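Local coordinates for protein MGS-M4 (Unidentified, PDB 4Q3M) that probably reduces carbonyl compounds with a nicotinamide cofactor, as a TIM-barrel aldo-keto reductase whose natural substrate is unknown, at residues A185-M188 against D194-S197; N198-K203 against M253-S258; M12-L17 against W219-E224. All blocks are in the same frame, centred on the assembly; numbering follows the deposited sequence.

How the contacts relate
From the N terminus, M12-L17 comes first and waits some 200 residues for W219-E224, so contact 3 closes the widest loop, joining the end of the N-terminal hairpin to the end of helix 212-222. Contact 1 is nested inside it: A185-M188, just after strand 180-184, folds onto D194-S197 within a few residues. Contact 2 opens directly afterwards at N198-K203 and closes at M253-S258, beyond contact 3, tying helix 199-207 to helix 250-257, so contacts 2 and 3 cross. The three touch one another: L195 CD1 lies 3.7 Å from M201 CG, P186 CB 3.6 Å from L220 CD1, and M253 and I256 pack on W219. Helix 212-222 supplies one side of contact 3 and borders the other two.

Contact 1 (A185-M188 against D194-S197); sequences APLM and DLLS. With SO4 (sulfate ion), chain G.
L195 and M188 supply most of the apolar contact between the loop after strand 180-184 and helix 192-196. With CG anti to the backbone N (chi1 -177°), L195 directs its CD2 methyl at the loop backbone, 3.6 Å from L187 CA, and the same methyl meets the L187 side chain more loosely, at 4.1 Å from L187 CD2. M188 runs out extended and then bends at chi3, so that its sulfur passes obliquely across the base of L195, M188 SD to L195 CB 4.0 Å, while its terminal methyl CE turns to D194 CB at 3.7 Å. I212 and A216 of helix 212-222 also touch L195, which is therefore enclosed between loop and helix.

Polar interactions shape the loop itself. A185 to M188 form a type I beta turn, closed by the bond from M188 N to A185 O (3.1 Å). The turn presents L187 N to a sulfate ion, 2.8 Å from its O4, through a bent bond (133° at the hydrogen). S189 N and K230 N also donate to this ion, so backbone amides from two loops grip it. The ion probably comes from the crystallisation liquor, but its setting, after the seventh barrel strand and beside the loop after the eighth, is consistent with the cofactor phosphate site of aldo-keto reductases.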
ATOM      1  N   ALA A 185       2.687   9.422 -11.747  1.00 40.62           N
ATOM      2  CA  ALA A 185       1.887   8.468 -12.512  1.00 39.41           C
ATOM      3  C   ALA A 185       0.412   8.879 -12.595  1.00 35.79           C
ATOM      4  O   ALA A 185      -0.471   8.080 -12.279  1.00 33.76           O
ATOM      5  CB  ALA A 185       2.011   7.072 -11.911  1.00 28.36           C
ATOM      6  N   PRO A 186       0.135  10.123 -13.026  1.00 36.41           N
ATOM      7  CA  PRO A 186      -1.269  10.542 -13.068  1.00 36.83           C
ATOM      8  C   PRO A 186      -2.033   9.879 -14.210  1.00 37.13           C
ATOM      9  O   PRO A 186      -3.264   9.846 -14.192  1.00 36.96           O
ATOM     10  CB  PRO A 186      -1.174  12.050 -13.279  1.00 39.28           C
ATOM     11  CG  PRO A 186       0.079  12.228 -14.049  1.00 39.41           C
ATOM     12  CD  PRO A 186       1.030  11.171 -13.555  1.00 38.67           C
ATOM     13  N   LEU A 187      -1.303   9.364 -15.193  1.00 37.58           N
ATOM     14  CA  LEU A 187      -1.911   8.641 -16.302  1.00 45.11           C
ATOM     15  C   LEU A 187      -1.731   7.138 -16.113  1.00 48.66           C
ATOM     16  O   LEU A 187      -1.748   6.375 -17.080  1.00 51.68           O
ATOM     17  CB  LEU A 187      -1.310   9.089 -17.636  1.00 47.25           C
ATOM     18  CG  LEU A 187      -1.445  10.575 -17.968  1.00 47.63           C
ATOM     19  CD1 LEU A 187      -1.003  10.854 -19.397  1.00 44.76           C
ATOM     20  CD2 LEU A 187      -2.872  11.052 -17.736  1.00 49.48           C
ATOM     21  N   MET A 188      -1.548   6.733 -14.858  1.00 44.70           N
ATOM     22  CA  MET A 188      -1.382   5.332 -14.470  1.00 38.28           C
ATOM     23  C   MET A 188      -0.162   4.668 -15.109  1.00 38.38           C
ATOM     24  O   MET A 188      -0.098   3.443 -15.202  1.00 37.07           O
ATOM     25  CB  MET A 188      -2.644   4.529 -14.807  1.00 34.06           C
ATOM     26  CG  MET A 188      -3.852   4.892 -13.957  1.00 33.90           C
ATOM     27  SD  MET A 188      -5.293   3.861 -14.293  1.00 47.85           S
ATOM     28  CE  MET A 188      -4.660   2.242 -13.860  1.00 39.54           C
ATOM     29  N   ASP A 194      -5.811   0.839 -18.712  1.00 62.32           N
ATOM     30  CA  ASP A 194      -7.004   0.877 -17.865  1.00 61.24           C
ATOM     31  C   ASP A 194      -7.664   2.252 -17.881  1.00 57.95           C
ATOM     32  O   ASP A 194      -8.887   2.366 -17.809  1.00 57.07           O
ATOM     33  CB  ASP A 194      -6.662   0.487 -16.426  1.00 61.54           C
ATOM     34  CG  ASP A 194      -6.804  -1.001 -16.175  1.00 68.51           C
ATOM     35  OD1 ASP A 194      -7.942  -1.512 -16.254  1.00 70.98           O
ATOM     36  OD2 ASP A 194      -5.782  -1.658 -15.891  1.00 72.42           O
ATOM     37  N   LEU A 195      -6.843   3.291 -17.983  1.00 55.89           N
ATOM     38  CA  LEU A 195      -7.338   4.661 -18.002  1.00 55.74           C
ATOM     39  C   LEU A 195      -7.990   5.000 -19.341  1.00 55.31           C
ATOM     40  O   LEU A 195      -9.079   5.570 -19.381  1.00 57.04           O
ATOM     41  CB  LEU A 195      -6.199   5.639 -17.704  1.00 55.84           C
ATOM     42  CG  LEU A 195      -6.547   7.126 -17.620  1.00 58.61           C
ATOM     43  CD1 LEU A 195      -7.843   7.344 -16.858  1.00 58.80           C
ATOM     44  CD2 LEU A 195      -5.412   7.891 -16.962  1.00 59.94           C
ATOM     45  N   LEU A 196      -7.321   4.641 -20.432  1.00 55.02           N
ATOM     46  CA  LEU A 196      -7.826   4.937 -21.769  1.00 54.04           C
ATOM     47  C   LEU A 196      -9.054   4.098 -22.111  1.00 56.94           C
ATOM     48  O   LEU A 196      -9.848   4.470 -22.974  1.00 57.96           O
ATOM     49  CB  LEU A 196      -6.733   4.713 -22.815  1.00 51.40           C
ATOM     50  CG  LEU A 196      -5.487   5.594 -22.698  1.00 52.93           C
ATOM     51  CD1 LEU A 196      -4.534   5.333 -23.854  1.00 49.05           C
ATOM     52  CD2 LEU A 196      -5.869   7.067 -22.630  1.00 45.70           C
ATOM     53  N   SER A 197      -9.205   2.965 -21.432  1.00 60.14           N
ATOM     54  CA  SER A 197     -10.328   2.070 -21.684  1.00 51.88           C
ATOM     55  C   SER A 197     -11.502   2.360 -20.757  1.00 51.60           C
ATOM     56  O   SER A 197     -12.586   1.802 -20.923  1.00 59.80           O
ATOM     57  CB  SER A 197      -9.894   0.611 -21.528  1.00 52.60           C
ATOM     58  OG  SER A 197      -9.546   0.325 -20.185  1.00 50.41           O
TER
HETATM   59  S   SO4 G 301       2.370   8.975 -16.280  1.00 60.52           S
HETATM   60  O1  SO4 G 301       2.740   8.345 -17.544  1.00 60.98           O
HETATM   61  O2  SO4 G 301       3.515   8.960 -15.375  1.00 62.59           O
HETATM   62  O3  SO4 G 301       1.966  10.356 -16.528  1.00 65.74           O
HETATM   63  O4  SO4 G 301       1.261   8.241 -15.679  1.00 53.10           O

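Contact 2 (N198-K203 against M253-S258)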
ATOM      1  N   ASN A 198     -11.278   3.233 -19.780  1.00 52.39           N
ATOM      2  CA  ASN A 198     -12.298   3.546 -18.786  1.00 52.60           C
ATOM      3  C   ASN A 198     -13.511   4.229 -19.403  1.00 55.15           C
ATOM      4  O   ASN A 198     -13.397   5.307 -19.985  1.00 55.03           O
ATOM      5  CB  ASN A 198     -11.713   4.427 -17.680  1.00 53.09           C
ATOM      6  CG  ASN A 198     -12.678   4.633 -16.531  1.00 51.86           C
ATOM      7  OD1 ASN A 198     -13.498   5.552 -16.551  1.00 53.39           O
ATOM      8  ND2 ASN A 198     -12.588   3.776 -15.522  1.00 48.74           N
ATOM      9  N   GLU A 199     -14.669   3.591 -19.270  1.00 58.05           N
ATOM     10  CA  GLU A 199     -15.910   4.107 -19.836  1.00 62.20           C
ATOM     11  C   GLU A 199     -16.292   5.470 -19.273  1.00 61.84           C
ATOM     12  O   GLU A 199     -16.710   6.363 -20.012  1.00 55.29           O
ATOM     13  CB  GLU A 199     -17.053   3.128 -19.588  1.00 70.92           C
ATOM     14  CG  GLU A 199     -18.391   3.653 -20.058  1.00 79.69           C
ATOM     15  CD  GLU A 199     -19.543   2.801 -19.589  1.00 86.14           C
ATOM     16  OE1 GLU A 199     -19.417   2.165 -18.521  1.00 86.51           O
ATOM     17  OE2 GLU A 199     -20.571   2.751 -20.296  1.00 90.08           O
ATOM     18  N   THR A 200     -16.163   5.617 -17.959  1.00 58.97           N
ATOM     19  CA  THR A 200     -16.514   6.864 -17.293  1.00 56.33           C
ATOM     20  C   THR A 200     -15.594   7.992 -17.744  1.00 55.67           C
ATOM     21  O   THR A 200     -16.057   9.085 -18.066  1.00 57.90           O
ATOM     22  CB  THR A 200     -16.448   6.723 -15.763  1.00 53.96           C
ATOM     23  OG1 THR A 200     -17.314   5.662 -15.340  1.00 55.06           O
ATOM     24  CG2 THR A 200     -16.874   8.017 -15.088  1.00 53.49           C
ATOM     25  N   MET A 201     -14.293   7.719 -17.775  1.00 54.31           N
ATOM     26  CA  MET A 201     -13.317   8.698 -18.246  1.00 53.94           C
ATOM     27  C   MET A 201     -13.556   9.050 -19.711  1.00 58.61           C
ATOM     28  O   MET A 201     -13.388  10.200 -20.118  1.00 57.68           O
ATOM     29  CB  MET A 201     -11.891   8.172 -18.066  1.00 44.47           C
ATOM     30  CG  MET A 201     -11.440   8.036 -16.621  1.00 45.18           C
ATOM     31  SD  MET A 201     -11.487   9.586 -15.703  1.00 48.21           S
ATOM     32  CE  MET A 201     -12.930   9.304 -14.682  1.00 97.33           C
ATOM     33  N   ALA A 202     -13.945   8.052 -20.496  1.00 63.84           N
ATOM     34  CA  ALA A 202     -14.171   8.242 -21.925  1.00 67.02           C
ATOM     35  C   ALA A 202     -15.415   9.083 -22.181  1.00 70.54           C
ATOM     36  O   ALA A 202     -15.451   9.882 -23.116  1.00 69.19           O
ATOM     37  CB  ALA A 202     -14.287   6.897 -22.628  1.00 68.32           C
ATOM     38  N   LYS A 203     -16.434   8.898 -21.347  1.00 74.75           N
ATOM     39  CA  LYS A 203     -17.685   9.625 -21.506  1.00 79.70           C
ATOM     40  C   LYS A 203     -17.483  11.106 -21.209  1.00 78.27           C
ATOM     41  O   LYS A 203     -17.765  11.950 -22.052  1.00 77.44           O
ATOM     42  CB  LYS A 203     -18.778   9.048 -20.596  1.00 86.08           C
ATOM     43  CG  LYS A 203     -19.772  10.084 -20.068  1.00 93.23           C
ATOM     44  CD  LYS A 203     -20.208   9.781 -18.642  1.00 96.70           C
ATOM     45  CE  LYS A 203     -21.151  10.854 -18.109  1.00 98.65           C
ATOM     46  NZ  LYS A 203     -20.451  12.143 -17.838  1.00 95.54           N
ATOM     47  N   MET A 253     -16.977  15.362 -11.034  1.00 57.31           N
ATOM     48  CA  MET A 253     -16.105  14.966  -9.935  1.00 55.86           C
ATOM     49  C   MET A 253     -16.645  13.750  -9.190  1.00 57.75           C
ATOM     50  O   MET A 253     -15.884  12.870  -8.790  1.00 58.49           O
ATOM     51  CB  MET A 253     -15.920  16.133  -8.963  1.00 47.42           C
ATOM     52  CG  MET A 253     -15.202  17.325  -9.570  1.00 47.31           C
ATOM     53  SD  MET A 253     -13.514  16.923 -10.053  1.00 47.10           S
ATOM     54  CE  MET A 253     -12.783  16.588  -8.453  1.00 44.53           C
ATOM     55  N   LYS A 254     -17.961  13.706  -9.011  1.00 60.72           N
ATOM     56  CA  LYS A 254     -18.593  12.588  -8.323  1.00 64.25           C
ATOM     57  C   LYS A 254     -18.633  11.356  -9.222  1.00 61.95           C
ATOM     58  O   LYS A 254     -18.714  10.226  -8.739  1.00 60.93           O
ATOM     59  CB  LYS A 254     -20.004  12.964  -7.867  1.00 73.07           C
ATOM     60  CG  LYS A 254     -20.288  12.621  -6.414  1.00 82.76           C
ATOM     61  CD  LYS A 254     -19.214  13.192  -5.500  1.00 85.86           C
ATOM     62  CE  LYS A 254     -19.504  12.888  -4.039  1.00 89.32           C
ATOM     63  NZ  LYS A 254     -18.255  12.826  -3.229  1.00 88.09           N
ATOM     64  N   SER A 255     -18.574  11.582 -10.530  1.00 60.17           N
ATOM     65  CA  SER A 255     -18.536  10.490 -11.496  1.00 57.94           C
ATOM     66  C   SER A 255     -17.129   9.905 -11.578  1.00 54.53           C
ATOM     67  O   SER A 255     -16.956   8.699 -11.759  1.00 54.19           O
ATOM     68  CB  SER A 255     -18.994  10.971 -12.874  1.00 59.96           C
ATOM     69  OG  SER A 255     -19.215   9.881 -13.750  1.00 61.19           O
ATOM     70  N   ILE A 256     -16.129  10.769 -11.443  1.00 53.39           N
ATOM     71  CA  ILE A 256     -14.734  10.345 -11.427  1.00 46.97           C
ATOM     72  C   ILE A 256     -14.410   9.659 -10.100  1.00 45.11           C
ATOM     73  O   ILE A 256     -13.545   8.790 -10.029  1.00 42.86           O
ATOM     74  CB  ILE A 256     -13.776  11.542 -11.652  1.00 44.44           C
ATOM     75  CG1 ILE A 256     -14.066  12.213 -12.997  1.00 44.32           C
ATOM     76  CG2 ILE A 256     -12.319  11.104 -11.588  1.00 40.99           C
ATOM     77  CD1 ILE A 256     -13.096  13.319 -13.351  1.00 47.29           C
ATOM     78  N   ARG A 257     -15.127  10.047  -9.050  1.00 48.94           N
ATOM     79  CA  ARG A 257     -14.907   9.491  -7.719  1.00 49.20           C
ATOM     80  C   ARG A 257     -15.129   7.978  -7.679  1.00 48.13           C
ATOM     81  O   ARG A 257     -14.420   7.255  -6.977  1.00 46.16           O
ATOM     82  CB  ARG A 257     -15.824  10.178  -6.703  1.00 43.94           C
ATOM     83  CG  ARG A 257     -15.691   9.650  -5.285  1.00 44.36           C
ATOM     84  CD  ARG A 257     -14.277   9.824  -4.763  1.00 48.36           C
ATOM     85  NE  ARG A 257     -14.098   9.221  -3.447  1.00 45.83           N
ATOM     86  CZ  ARG A 257     -13.710   7.966  -3.246  1.00 44.42           C
ATOM     87  NH1 ARG A 257     -13.457   7.174  -4.279  1.00 44.77           N
ATOM     88  NH2 ARG A 257     -13.573   7.502  -2.012  1.00 45.40           N
ATOM     89  N   SER A 258     -16.106   7.505  -8.445  1.00 52.52           N
ATOM     90  CA  SER A 258     -16.504   6.100  -8.405  1.00 57.32           C
ATOM     91  C   SER A 258     -15.520   5.169  -9.108  1.00 55.48           C
ATOM     92  O   SER A 258     -15.523   3.962  -8.863  1.00 55.53           O
ATOM     93  CB  SER A 258     -17.894   5.931  -9.023  1.00 66.69           C
ATOM     94  OG  SER A 258     -18.883   6.576  -8.241  1.00 75.99           O
TER
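Two helices on the periphery of the barrel, 199-207 and 250-257, meet through T200 and M201 on one and S255 and I256 on the other. The backbones approach to 7.0 Å between the CA atoms of T200 and I256; T200 faces S255, and the long M201 faces the branched I256.

At the more open part of the interface, T200 turns its methyl toward the facing helix. CG2 stands anti to the backbone N, with OG1 beside that nitrogen; the T200 methyl CG2 lies 3.3 Å from S255 OG and 3.4 Å from S255 O, so carbon meets oxygen here. V259, in the following loop, touches T200 as well.

These helices probably correspond to the two additional ones of the aldo-keto reductase barrel, often called H1 and H2, which lie outside the regular strand-helix alternation.

Deeper in, M201 reaches I256 by curling. Its chain bends at chi2 (-59°) and again at chi3, and the two side chains meet at about a right angle. M201 CE comes over the branched part of I256, 3.5 Å from I256 CG1 and 3.6 Å from I256 CG2, so that one methyl touches both branches of the isoleucine. W219 of helix 212-222 packs on I256 too, and V163 on M201.

Helix 199-207 begins with a defined N-cap: N198 OD1 accepts from M201 N at 2.6 Å, nearly straight at the hydrogen (164°) and in the carbonyl plane, so the N198 side chain is tied to the first turn, which carries T200 and M201. Near the end of helix 250-257, R257 NH2 forms a salt bridge with D273 OD1 of the second subunit.

Contact 3 (M12-L17 against W219-E224); sequences MPIIGL and WLIERE
I14 and I221 meet obliquely, methyl against methyl, with the loop after strand 11-13 on one side and the last turn of helix 212-222 on the other. I14 sends CG1 out anti to its own amide nitrogen (chi1 -157°) and places CG2 between N and the carbonyl carbon; CD1 of I221 sits against this fork, 3.6 Å from I14 CG2 and 4.1 Å from I14 CG1. In return, I14 CD1 points at the helix end, 4.1 Å from I221 CG2 and 4.3 Å from E224 CA. Replacing I14 by an alanine would probably open a gap beside I221 CD1 and leave E224 CA without its apolar neighbour, since both touching branches would be gone.

The surface that I14 reaches is shaped by a Schellman motif: E224, at positive phi, follows the helix as its C-prime residue, its N bonds to I221 O at 3.0 Å, and I225 N pairs with L220 O. V227 receives I221 and is backbone-bonded to I14. The contact thus joins the N-terminal beta hairpin, which in aldo-keto reductases closes the bottom of the TIM barrel, to the helix leading into the eighth strand.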
ATOM      1  N   MET A  12       4.559  26.936  -6.355  1.00 54.99           N
ATOM      2  CA  MET A  12       4.887  25.739  -7.115  1.00 52.63           C
ATOM      3  C   MET A  12       3.845  25.514  -8.203  1.00 51.90           C
ATOM      4  O   MET A  12       2.670  25.310  -7.899  1.00 49.96           O
ATOM      5  CB  MET A  12       4.967  24.522  -6.190  1.00 48.30           C
ATOM      6  CG  MET A  12       5.317  23.216  -6.884  1.00 44.13           C
ATOM      7  SD  MET A  12       5.243  21.813  -5.750  1.00 42.48           S
ATOM      8  CE  MET A  12       5.859  20.496  -6.793  1.00 33.07           C
ATOM      9  N   PRO A  13       4.270  25.573  -9.476  1.00 53.73           N
ATOM     10  CA  PRO A  13       3.375  25.325 -10.612  1.00 54.11           C
ATOM     11  C   PRO A  13       2.631  24.004 -10.458  1.00 51.76           C
ATOM     12  O   PRO A  13       3.262  22.953 -10.337  1.00 50.81           O
ATOM     13  CB  PRO A  13       4.331  25.287 -11.806  1.00 50.76           C
ATOM     14  CG  PRO A  13       5.464  26.161 -11.392  1.00 51.63           C
ATOM     15  CD  PRO A  13       5.630  25.930  -9.914  1.00 51.64           C
ATOM     16  N   ILE A  14       1.303  24.066 -10.457  1.00 51.78           N
ATOM     17  CA  ILE A  14       0.474  22.902 -10.157  1.00 51.96           C
ATOM     18  C   ILE A  14       0.631  21.801 -11.205  1.00 49.34           C
ATOM     19  O   ILE A  14       0.288  20.645 -10.957  1.00 44.63           O
ATOM     20  CB  ILE A  14      -1.017  23.297 -10.036  1.00 41.93           C
ATOM     21  CG1 ILE A  14      -1.779  22.276  -9.185  1.00 40.58           C
ATOM     22  CG2 ILE A  14      -1.649  23.466 -11.410  1.00 44.74           C
ATOM     23  CD1 ILE A  14      -3.217  22.654  -8.920  1.00 42.92           C
ATOM     24  N   ILE A  15       1.157  22.161 -12.371  1.00 49.78           N
ATOM     25  CA  ILE A  15       1.463  21.174 -13.396  1.00 48.82           C
ATOM     26  C   ILE A  15       2.948  21.233 -13.741  1.00 48.74           C
ATOM     27  O   ILE A  15       3.580  22.284 -13.634  1.00 51.62           O
ATOM     28  CB  ILE A  15       0.614  21.383 -14.672  1.00 52.35           C
ATOM     29  CG1 ILE A  15       0.662  20.136 -15.560  1.00 44.56           C
ATOM     30  CG2 ILE A  15       1.063  22.625 -15.434  1.00 46.09           C
ATOM     31  CD1 ILE A  15      -0.113  20.273 -16.845  1.00 51.61           C
ATOM     32  N   GLY A  16       3.506  20.093 -14.133  1.00 46.34           N
ATOM     33  CA  GLY A  16       4.904  20.019 -14.507  1.00 45.37           C
ATOM     34  C   GLY A  16       5.194  18.805 -15.365  1.00 45.34           C
ATOM     35  O   GLY A  16       4.396  17.872 -15.426  1.00 42.03           O
ATOM     36  N   LEU A  17       6.341  18.820 -16.034  1.00 47.62           N
ATOM     37  CA  LEU A  17       6.744  17.697 -16.869  1.00 52.41           C
ATOM     38  C   LEU A  17       7.415  16.607 -16.044  1.00 53.48           C
ATOM     39  O   LEU A  17       8.328  16.877 -15.264  1.00 51.94           O
ATOM     40  CB  LEU A  17       7.687  18.158 -17.981  1.00 45.05           C
ATOM     41  CG  LEU A  17       8.276  17.023 -18.822  1.00 47.07           C
ATOM     42  CD1 LEU A  17       7.182  16.299 -19.593  1.00 51.20           C
ATOM     43  CD2 LEU A  17       9.355  17.538 -19.760  1.00 48.83           C
ATOM     44  N   TRP A 219      -8.738  16.646 -13.272  1.00 49.88           N
ATOM     45  CA  TRP A 219      -9.363  16.137 -12.059  1.00 47.73           C
ATOM     46  C   TRP A 219      -8.447  16.319 -10.851  1.00 45.71           C
ATOM     47  O   TRP A 219      -8.901  16.666  -9.760  1.00 46.24           O
ATOM     48  CB  TRP A 219      -9.736  14.666 -12.240  1.00 45.99           C
ATOM     49  CG  TRP A 219     -10.092  13.960 -10.974  1.00 41.56           C
ATOM     50  CD1 TRP A 219     -11.233  14.111 -10.243  1.00 45.20           C
ATOM     51  CD2 TRP A 219      -9.308  12.972 -10.297  1.00 39.05           C
ATOM     52  NE1 TRP A 219     -11.203  13.285  -9.145  1.00 46.27           N
ATOM     53  CE2 TRP A 219     -10.033  12.574  -9.156  1.00 40.60           C
ATOM     54  CE3 TRP A 219      -8.062  12.389 -10.543  1.00 36.04           C
ATOM     55  CZ2 TRP A 219      -9.552  11.620  -8.264  1.00 39.34           C
ATOM     56  CZ3 TRP A 219      -7.587  11.442  -9.657  1.00 38.60           C
ATOM     57  CH2 TRP A 219      -8.330  11.067  -8.531  1.00 39.93           C
ATOM     58  N   LEU A 220      -7.152  16.097 -11.058  1.00 41.96           N
ATOM     59  CA  LEU A 220      -6.160  16.336 -10.018  1.00 42.84           C
ATOM     60  C   LEU A 220      -6.014  17.829  -9.744  1.00 41.52           C
ATOM     61  O   LEU A 220      -5.857  18.245  -8.595  1.00 40.26           O
ATOM     62  CB  LEU A 220      -4.812  15.733 -10.414  1.00 44.91           C
ATOM     63  CG  LEU A 220      -4.740  14.205 -10.406  1.00 47.27           C
ATOM     64  CD1 LEU A 220      -3.443  13.728 -11.031  1.00 47.70           C
ATOM     65  CD2 LEU A 220      -4.878  13.673  -8.986  1.00 46.79           C
ATOM     66  N   ILE A 221      -6.064  18.628 -10.807  1.00 42.13           N
ATOM     67  CA  ILE A 221      -6.022  20.081 -10.685  1.00 40.22           C
ATOM     68  C   ILE A 221      -7.178  20.584  -9.830  1.00 39.48           C
ATOM     69  O   ILE A 221      -7.000  21.447  -8.969  1.00 39.87           O
ATOM     70  CB  ILE A 221      -6.088  20.773 -12.064  1.00 44.12           C
ATOM     71  CG1 ILE A 221      -4.954  20.294 -12.969  1.00 44.25           C
ATOM     72  CG2 ILE A 221      -6.042  22.279 -11.905  1.00 41.97           C
ATOM     73  CD1 ILE A 221      -3.591  20.692 -12.487  1.00 45.69           C
ATOM     74  N   GLU A 222      -8.363  20.030 -10.071  1.00 37.26           N
ATOM     75  CA  GLU A 222      -9.561  20.412  -9.332  1.00 41.34           C
ATOM     76  C   GLU A 222      -9.426  20.087  -7.846  1.00 44.61           C
ATOM     77  O   GLU A 222      -9.985  20.781  -6.997  1.00 45.12           O
ATOM     78  CB  GLU A 222     -10.796  19.713  -9.911  1.00 43.22           C
ATOM     79  CG  GLU A 222     -11.110  20.069 -11.361  1.00 41.97           C
ATOM     80  CD  GLU A 222     -11.670  21.471 -11.529  1.00 48.58           C
ATOM     81  OE1 GLU A 222     -11.931  22.143 -10.509  1.00 51.83           O
ATOM     82  OE2 GLU A 222     -11.853  21.902 -12.688  1.00 47.17           O
ATOM     83  N   ARG A 223      -8.677  19.031  -7.540  1.00 44.25           N
ATOM     84  CA  ARG A 223      -8.461  18.617  -6.156  1.00 42.68           C
ATOM     85  C   ARG A 223      -7.285  19.348  -5.518  1.00 41.37           C
ATOM     86  O   ARG A 223      -6.821  18.961  -4.443  1.00 40.47           O
ATOM     87  CB  ARG A 223      -8.227  17.107  -6.079  1.00 42.58           C
ATOM     88  CG  ARG A 223      -9.420  16.255  -6.471  1.00 46.50           C
ATOM     89  CD  ARG A 223      -9.080  14.778  -6.352  1.00 45.74           C
ATOM     90  NE  ARG A 223      -8.724  14.412  -4.984  1.00 42.97           N
ATOM     91  CZ  ARG A 223      -8.089  13.292  -4.650  1.00 43.29           C
ATOM     92  NH1 ARG A 223      -7.733  12.426  -5.588  1.00 44.11           N
ATOM     93  NH2 ARG A 223      -7.806  13.042  -3.379  1.00 38.16           N
ATOM     94  N   GLU A 224      -6.811  20.397  -6.186  1.00 49.40           N
ATOM     95  CA  GLU A 224      -5.667  21.184  -5.722  1.00 50.42           C
ATOM     96  C   GLU A 224      -4.437  20.309  -5.482  1.00 47.99           C
ATOM     97  O   GLU A 224      -3.702  20.503  -4.514  1.00 42.47           O
ATOM     98  CB  GLU A 224      -6.026  21.957  -4.450  1.00 52.69           C
ATOM     99  CG  GLU A 224      -7.117  22.997  -4.651  1.00 58.08           C
ATOM    100  CD  GLU A 224      -7.433  23.770  -3.385  1.00 63.76           C
ATOM    101  OE1 GLU A 224      -7.123  23.267  -2.285  1.00 66.35           O
ATOM    102  OE2 GLU A 224      -7.990  24.883  -3.490  1.00 66.67           O
TER